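BPH (Thiobacillus denitrificans, PDB 5OVS) assembles into a tetradecameric double ring as a bacterial proteasome homologue and probably hydrolyses peptide bonds within its inner cavity. Local coordinates at the interface of chains A and B. Numbering follows the deposited sequence. Chains: chain A/B, BPH.

The interface of chains A and B. Residues chain A 78, 103-105, 125-127; chain B 51, 53-54, 57, 92-94.
Backbone pairing probably helps set the register between these two subunits of the double ring: A:Leu104, with phi -123° and psi 162°, forms an antiparallel bridge with B:Leu94, and next to it A:Glu105 N donates to B:Tyr93 O at 3.1 Å, nearly along the C=O axis. The extended stretch turns the side chain of A:Leu104 into chain B, where its two methyls part: CD1 lies against B:Thr53 CB (3.8 Å) and the tip of B:Ile57, while CD2 reaches B:Leu94 and the ring of B:Phe54. B:Thr53, just ahead of helix 54-63, shows how one small branched side chain can serve two chemistries. Its OG1, anti to the carbonyl carbon (chi1 -53°), donates to A:His125 O at 3.0 Å from well above the carbonyl plane, and accepts from A:Thr127 OG1 at 3.1 Å. The same torsion sends CG2 anti to the backbone N, towards A:Phe78 CE1 (3.5 Å). An alanine here would probably loosen this junction, since both hydroxyl bonds and the methyl contact with the ring would go. A:Phe78 also sets CZ against B:Ile57 CG1. A:Arg126, bent at chi3, supports the pairing from within its own chain: NH1 and NH2 both grip A:Glu105 O end-on within the guanidinium plane, which probably steadies the extended loop segment. From its edge, A:Arg126 NE is hydrogen-bonded to water 1 at 2.7 Å, and water 1 to B:Tyr92 O at 3.0 Å.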
# COMPACT_ATOMS: atom_id res chain seq x y z
N PHE A 78 -15.19 -13.22 -35.47
CA PHE A 78 -15.55 -12.55 -34.22
C PHE A 78 -16.64 -13.31 -33.46
O PHE A 78 -16.53 -13.51 -32.23
CB PHE A 78 -16.03 -11.11 -34.44
CG PHE A 78 -16.53 -10.47 -33.18
CD1 PHE A 78 -15.63 -9.97 -32.24
CD2 PHE A 78 -17.88 -10.43 -32.90
CE1 PHE A 78 -16.09 -9.40 -31.06
CE2 PHE A 78 -18.35 -9.87 -31.72
CZ PHE A 78 -17.45 -9.36 -30.80
N ASP A 103 -10.72 -2.68 -21.15
CA ASP A 103 -12.03 -2.40 -21.74
C ASP A 103 -12.92 -3.64 -21.70
O ASP A 103 -14.03 -3.62 -21.15
CB ASP A 103 -11.90 -1.95 -23.20
CG ASP A 103 -11.48 -0.50 -23.34
OD1 ASP A 103 -11.60 0.26 -22.35
OD2 ASP A 103 -11.05 -0.12 -24.45
N LEU A 104 -12.41 -4.71 -22.28
CA LEU A 104 -13.11 -5.98 -22.38
C LEU A 104 -12.29 -7.08 -21.73
O LEU A 104 -11.09 -6.93 -21.53
CB LEU A 104 -13.31 -6.31 -23.85
CG LEU A 104 -14.10 -5.27 -24.65
CD1 LEU A 104 -13.90 -5.49 -26.15
CD2 LEU A 104 -15.57 -5.33 -24.28
N GLU A 105 -12.94 -8.19 -21.42
CA GLU A 105 -12.22 -9.33 -20.87
C GLU A 105 -11.31 -9.96 -21.92
O GLU A 105 -11.74 -10.20 -23.05
CB GLU A 105 -13.18 -10.38 -20.35
CG GLU A 105 -13.95 -9.91 -19.14
CD GLU A 105 -14.89 -10.96 -18.62
OE1 GLU A 105 -14.93 -12.06 -19.19
OE2 GLU A 105 -15.60 -10.67 -17.62
N HIS A 125 -8.27 -9.49 -27.03
CA HIS A 125 -9.53 -8.83 -26.71
C HIS A 125 -10.61 -9.04 -27.80
O HIS A 125 -11.60 -8.31 -27.83
CB HIS A 125 -9.28 -7.35 -26.39
CG HIS A 125 -8.43 -7.14 -25.16
ND1 HIS A 125 -7.05 -7.03 -25.21
CD2 HIS A 125 -8.76 -7.04 -23.85
CE1 HIS A 125 -6.58 -6.86 -23.98
NE2 HIS A 125 -7.59 -6.86 -23.14
N ARG A 126 -10.43 -10.06 -28.65
CA ARG A 126 -11.37 -10.40 -29.73
C ARG A 126 -11.43 -9.31 -30.82
O ARG A 126 -12.46 -9.11 -31.47
CB ARG A 126 -12.76 -10.77 -29.17
CG ARG A 126 -12.71 -12.09 -28.40
CD ARG A 126 -13.95 -12.39 -27.58
NE ARG A 126 -14.26 -11.32 -26.63
CZ ARG A 126 -13.55 -11.03 -25.53
NH1 ARG A 126 -12.48 -11.75 -25.19
NH2 ARG A 126 -13.93 -10.02 -24.76
N THR A 127 -10.30 -8.65 -31.02
CA THR A 127 -10.08 -7.73 -32.14
C THR A 127 -9.78 -8.54 -33.40
O THR A 127 -8.63 -8.83 -33.70
CB THR A 127 -8.85 -6.84 -31.87
OG1 THR A 127 -8.88 -6.38 -30.52
CG2 THR A 127 -8.80 -5.67 -32.82
N SER B 51 -11.53 0.58 -27.97
CA SER B 51 -11.06 -0.72 -28.46
C SER B 51 -11.54 -0.98 -29.89
O SER B 51 -12.70 -0.70 -30.23
CB SER B 51 -11.53 -1.85 -27.55
OG SER B 51 -11.23 -3.11 -28.12
N THR B 53 -12.29 -3.64 -31.19
CA THR B 53 -13.33 -4.66 -31.16
C THR B 53 -14.74 -4.09 -31.17
O THR B 53 -15.67 -4.79 -31.54
CB THR B 53 -13.20 -5.53 -29.89
OG1 THR B 53 -11.87 -6.03 -29.80
CG2 THR B 53 -14.17 -6.70 -29.90
N PHE B 54 -14.91 -2.84 -30.75
CA PHE B 54 -16.26 -2.29 -30.53
C PHE B 54 -17.08 -2.16 -31.80
O PHE B 54 -18.29 -2.38 -31.80
CB PHE B 54 -16.21 -0.97 -29.76
CG PHE B 54 -16.05 -1.13 -28.27
CD1 PHE B 54 -17.00 -1.81 -27.53
CD2 PHE B 54 -14.95 -0.59 -27.61
CE1 PHE B 54 -16.86 -1.96 -26.16
CE2 PHE B 54 -14.80 -0.74 -26.24
CZ PHE B 54 -15.76 -1.43 -25.51
N ILE B 57 -18.44 -5.44 -32.21
CA ILE B 57 -19.56 -5.66 -31.29
C ILE B 57 -20.82 -4.92 -31.74
O ILE B 57 -21.89 -5.51 -31.78
CB ILE B 57 -19.22 -5.26 -29.85
CG1 ILE B 57 -18.23 -6.27 -29.24
CG2 ILE B 57 -20.47 -5.21 -28.99
CD1 ILE B 57 -17.46 -5.73 -28.05
N TYR B 92 -21.17 -9.36 -24.49
CA TYR B 92 -19.89 -9.07 -25.12
C TYR B 92 -18.75 -8.89 -24.12
O TYR B 92 -17.67 -8.43 -24.49
CB TYR B 92 -20.03 -7.84 -26.03
CG TYR B 92 -21.09 -8.01 -27.10
CD1 TYR B 92 -20.81 -8.74 -28.25
CD2 TYR B 92 -22.36 -7.48 -26.95
CE1 TYR B 92 -21.77 -8.92 -29.24
CE2 TYR B 92 -23.34 -7.66 -27.93
CZ TYR B 92 -23.04 -8.38 -29.07
OH TYR B 92 -23.98 -8.56 -30.05
N TYR B 93 -18.97 -9.28 -22.87
CA TYR B 93 -17.94 -9.26 -21.82
C TYR B 93 -17.26 -7.90 -21.64
O TYR B 93 -16.02 -7.80 -21.61
CB TYR B 93 -16.90 -10.37 -22.06
CG TYR B 93 -17.52 -11.69 -22.44
CD1 TYR B 93 -17.98 -12.58 -21.47
CD2 TYR B 93 -17.65 -12.06 -23.78
CE1 TYR B 93 -18.55 -13.79 -21.83
CE2 TYR B 93 -18.20 -13.27 -24.14
CZ TYR B 93 -18.66 -14.13 -23.17
OH TYR B 93 -19.21 -15.31 -23.56
N LEU B 94 -18.08 -6.87 -21.50
CA LEU B 94 -17.63 -5.55 -21.06
C LEU B 94 -17.40 -5.58 -19.57
O LEU B 94 -18.26 -6.05 -18.82
CB LEU B 94 -18.68 -4.49 -21.37
CG LEU B 94 -18.27 -3.07 -20.98
CD1 LEU B 94 -17.29 -2.51 -21.99
CD2 LEU B 94 -19.48 -2.15 -20.86
O HOH W 1 -16.25 -9.50 -26.88